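Local coordinates for protein putative glutaryl-CoA dehydrogenase (PDB 2EBA) that belongs to the acyl-CoA dehydrogenase family of flavoproteins and binds flavin-adenine dinucleotide in a tetrameric assembly, at residues A[18-27]-A[74-85]. Sequence-based numbering, arbitrary orientation.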
# COMPACT_ATOMS: atom_id res chain seq x y z
N VAL A 18 -10.65 36.03 -2.21
CA VAL A 18 -10.04 35.75 -3.51
C VAL A 18 -10.52 34.32 -3.83
O VAL A 18 -10.66 33.96 -5.01
CB VAL A 18 -8.46 35.86 -3.54
CG1 VAL A 18 -8.03 37.11 -2.81
CG2 VAL A 18 -7.83 34.63 -3.01
N GLN A 19 -10.82 33.53 -2.80
CA GLN A 19 -11.29 32.16 -3.02
C GLN A 19 -12.71 32.17 -3.57
O GLN A 19 -13.00 31.50 -4.56
CB GLN A 19 -11.26 31.33 -1.74
CG GLN A 19 -11.62 29.85 -1.94
CD GLN A 19 -13.09 29.54 -1.70
OE1 GLN A 19 -13.70 28.69 -2.36
NE2 GLN A 19 -13.65 30.22 -0.72
N LYS A 20 -13.60 32.94 -2.96
CA LYS A 20 -14.98 32.95 -3.43
C LYS A 20 -15.11 33.47 -4.86
O LYS A 20 -15.85 32.91 -5.65
CB LYS A 20 -15.84 33.80 -2.52
CG LYS A 20 -15.69 33.47 -1.03
CD LYS A 20 -16.61 32.30 -0.60
CE LYS A 20 -15.80 31.11 -0.13
NZ LYS A 20 -16.61 29.87 0.08
N ALA A 21 -14.39 34.54 -5.17
CA ALA A 21 -14.49 35.14 -6.50
C ALA A 21 -13.88 34.23 -7.57
O ALA A 21 -14.43 34.12 -8.67
CB ALA A 21 -13.75 36.46 -6.50
N ALA A 22 -12.74 33.61 -7.25
CA ALA A 22 -12.05 32.76 -8.20
C ALA A 22 -13.03 31.65 -8.63
O ALA A 22 -13.17 31.37 -9.83
CB ALA A 22 -10.85 32.12 -7.53
N ARG A 23 -13.73 31.01 -7.67
CA ARG A 23 -14.67 29.93 -7.97
C ARG A 23 -15.85 30.53 -8.78
O ARG A 23 -16.32 29.88 -9.72
CB ARG A 23 -15.18 29.30 -6.65
CG ARG A 23 -16.28 28.25 -6.86
CD ARG A 23 -16.50 27.22 -5.72
NE ARG A 23 -15.26 26.64 -5.20
CZ ARG A 23 -15.19 25.62 -4.33
NH1 ARG A 23 -16.31 25.05 -3.87
NH2 ARG A 23 -14.01 25.20 -3.90
N ARG A 24 -16.34 31.73 -8.47
CA ARG A 24 -17.45 32.28 -9.26
C ARG A 24 -17.01 32.47 -10.72
O ARG A 24 -17.70 32.07 -11.64
CB ARG A 24 -17.92 33.64 -8.74
CG ARG A 24 -18.99 33.47 -7.69
CD ARG A 24 -19.69 34.77 -7.41
NE ARG A 24 -19.36 35.25 -6.07
CZ ARG A 24 -18.49 36.22 -5.81
NH1 ARG A 24 -17.87 36.82 -6.82
NH2 ARG A 24 -18.22 36.55 -4.55
N PHE A 25 -15.85 33.09 -10.93
CA PHE A 25 -15.38 33.30 -12.29
C PHE A 25 -15.21 32.00 -13.05
O PHE A 25 -15.82 31.81 -14.09
CB PHE A 25 -14.10 34.10 -12.23
CG PHE A 25 -13.18 33.86 -13.36
CD1 PHE A 25 -13.57 34.13 -14.68
CD2 PHE A 25 -11.92 33.34 -13.13
CE1 PHE A 25 -12.70 33.87 -15.75
CE2 PHE A 25 -11.05 33.08 -14.18
CZ PHE A 25 -11.45 33.34 -15.50
N LEU A 26 -14.43 31.08 -12.49
CA LEU A 26 -14.16 29.81 -13.14
C LEU A 26 -15.34 28.91 -13.41
O LEU A 26 -15.33 28.09 -14.34
CB LEU A 26 -13.18 29.01 -12.32
CG LEU A 26 -11.83 29.65 -12.35
CD1 LEU A 26 -11.08 29.13 -11.15
CD2 LEU A 26 -11.15 29.32 -13.67
N GLU A 27 -16.32 29.05 -12.54
CA GLU A 27 -17.50 28.23 -12.59
C GLU A 27 -18.47 28.66 -13.65
O GLU A 27 -19.26 27.85 -14.16
CB GLU A 27 -18.18 28.30 -11.24
CG GLU A 27 -19.07 27.14 -10.99
CD GLU A 27 -18.82 26.61 -9.60
OE1 GLU A 27 -19.19 27.29 -8.62
OE2 GLU A 27 -18.22 25.53 -9.49
N ALA A 74 -3.25 33.43 -0.49
CA ALA A 74 -4.16 33.84 -1.56
C ALA A 74 -3.74 33.24 -2.89
O ALA A 74 -4.58 32.85 -3.69
CB ALA A 74 -4.21 35.38 -1.65
N TYR A 75 -2.43 33.19 -3.14
CA TYR A 75 -1.91 32.61 -4.38
C TYR A 75 -2.27 31.13 -4.34
O TYR A 75 -2.79 30.59 -5.30
CB TYR A 75 -0.39 32.82 -4.46
CG TYR A 75 0.33 32.07 -5.58
CD1 TYR A 75 -0.20 32.01 -6.87
CD2 TYR A 75 1.57 31.46 -5.35
CE1 TYR A 75 0.48 31.36 -7.90
CE2 TYR A 75 2.25 30.81 -6.36
CZ TYR A 75 1.71 30.76 -7.64
OH TYR A 75 2.38 30.09 -8.63
N GLY A 76 -1.99 30.50 -3.20
CA GLY A 76 -2.29 29.10 -3.04
C GLY A 76 -3.77 28.86 -3.29
O GLY A 76 -4.14 27.89 -3.94
N LEU A 77 -4.60 29.75 -2.77
CA LEU A 77 -6.04 29.66 -2.92
C LEU A 77 -6.53 29.82 -4.35
O LEU A 77 -7.53 29.23 -4.71
CB LEU A 77 -6.75 30.68 -2.03
CG LEU A 77 -6.72 30.40 -0.51
CD1 LEU A 77 -7.24 31.61 0.27
CD2 LEU A 77 -7.54 29.17 -0.21
N ILE A 78 -5.85 30.61 -5.18
CA ILE A 78 -6.34 30.73 -6.54
C ILE A 78 -5.90 29.47 -7.29
O ILE A 78 -6.62 28.97 -8.17
CB ILE A 78 -5.81 32.01 -7.27
CG1 ILE A 78 -4.40 31.79 -7.77
CG2 ILE A 78 -5.87 33.21 -6.36
CD1 ILE A 78 -4.34 31.76 -9.26
N CYS A 79 -4.74 28.94 -6.94
CA CYS A 79 -4.25 27.73 -7.58
C CYS A 79 -5.23 26.60 -7.28
O CYS A 79 -5.54 25.78 -8.15
CB CYS A 79 -2.86 27.38 -7.05
SG CYS A 79 -1.57 28.38 -7.77
N TYR A 80 -5.71 26.58 -6.04
CA TYR A 80 -6.66 25.59 -5.55
C TYR A 80 -7.90 25.55 -6.46
O TYR A 80 -8.28 24.51 -7.00
CB TYR A 80 -7.09 25.98 -4.12
CG TYR A 80 -7.98 24.99 -3.43
CD1 TYR A 80 -7.45 23.96 -2.65
CD2 TYR A 80 -9.37 25.04 -3.58
CE1 TYR A 80 -8.27 23.01 -2.04
CE2 TYR A 80 -10.20 24.09 -2.99
CZ TYR A 80 -9.64 23.08 -2.22
OH TYR A 80 -10.43 22.14 -1.61
N GLU A 81 -8.52 26.72 -6.60
CA GLU A 81 -9.71 26.86 -7.43
C GLU A 81 -9.42 26.58 -8.91
O GLU A 81 -10.25 25.99 -9.61
CB GLU A 81 -10.30 28.27 -7.24
CG GLU A 81 -10.94 28.49 -5.86
CD GLU A 81 -11.98 27.43 -5.52
OE1 GLU A 81 -12.84 27.14 -6.38
OE2 GLU A 81 -11.95 26.88 -4.40
N LEU A 82 -8.26 27.01 -9.40
CA LEU A 82 -7.90 26.76 -10.78
C LEU A 82 -7.83 25.25 -11.05
O LEU A 82 -8.51 24.74 -11.94
CB LEU A 82 -6.54 27.41 -11.09
CG LEU A 82 -6.51 28.91 -11.41
CD1 LEU A 82 -5.10 29.41 -11.32
CD2 LEU A 82 -7.07 29.14 -12.80
N GLU A 83 -7.01 24.55 -10.27
CA GLU A 83 -6.80 23.11 -10.42
C GLU A 83 -8.08 22.33 -10.23
O GLU A 83 -8.31 21.31 -10.88
CB GLU A 83 -5.77 22.62 -9.41
CG GLU A 83 -5.21 21.25 -9.72
CD GLU A 83 -3.71 21.28 -9.91
OE1 GLU A 83 -3.05 22.08 -9.21
OE2 GLU A 83 -3.20 20.50 -10.74
N ARG A 84 -8.94 22.80 -9.35
CA ARG A 84 -10.21 22.14 -9.08
C ARG A 84 -11.01 22.04 -10.40
O ARG A 84 -11.87 21.16 -10.57
CB ARG A 84 -10.97 22.95 -8.07
CG ARG A 84 -12.33 22.44 -7.71
CD ARG A 84 -12.83 23.41 -6.66
NE ARG A 84 -14.27 23.41 -6.47
CZ ARG A 84 -15.17 23.88 -7.34
NH1 ARG A 84 -14.78 24.41 -8.51
NH2 ARG A 84 -16.46 23.85 -7.04
N VAL A 85 -10.74 22.97 -11.31
CA VAL A 85 -11.43 22.92 -12.59
C VAL A 85 -10.59 22.00 -13.48
O VAL A 85 -11.08 20.99 -13.96
CB VAL A 85 -11.52 24.31 -13.23
CG1 VAL A 85 -12.18 24.19 -14.58
CG2 VAL A 85 -12.32 25.25 -12.34
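Arg23 and Glu81 join two nearly parallel helices in the all-helical N-terminal domain of the acyl-CoA dehydrogenase fold, a case of an ion pair set into a largely buried helix-helix seam. The axes of 18-27 and 74-85 approach to 8.9 Å and cross at -25°, and Glu81 enters as a knob into the hole formed by Gln19, Ala22, Arg23 and Leu26. Its CB rests 3.9 Å from Ala22 CB. Beyond that the chain bends at chi2 (-54°), bringing the carboxylate to Arg23. Arg23 answers side-on: NE reaches Glu81 OE1 and NH2 reaches Glu81 OE2, each at 2.7 Å, the second bond on the syn lone pair, the first tilted 34° out of the carboxylate plane. Two bonds to two oxygens fix the rotation of both groups. Over one face of the Arg23 guanidinium lies that of Arg84, stacked with centres 3.5 Å apart; the nearby carboxylates probably offset the like charges. Arg84 NH2 also makes a weak bond, 3.5 Å long, to Glu27 OE2, so the four residues form one salt-bridge network. Apolar packing flanks it. Toward the N-terminal ends Val18 CG2 touches Ala74 CB at 3.9 Å and also meets Leu77 and Ile78, while farther along Leu26 CB packs on Val85 CG2 at 3.9 Å and Leu26 CD2 meets Leu82 CD2. Glu257 of helix 235-269 extends the network, bridging to both Arg23 and Arg84 through OE1, and is hydrogen-bonded to Tyr80 OH through its other carboxylate oxygen. That helix also packs against Leu77 and Tyr80, whereas helix 87-107 meets Ile78 and Leu82, and helix 48-54 touches Leu82.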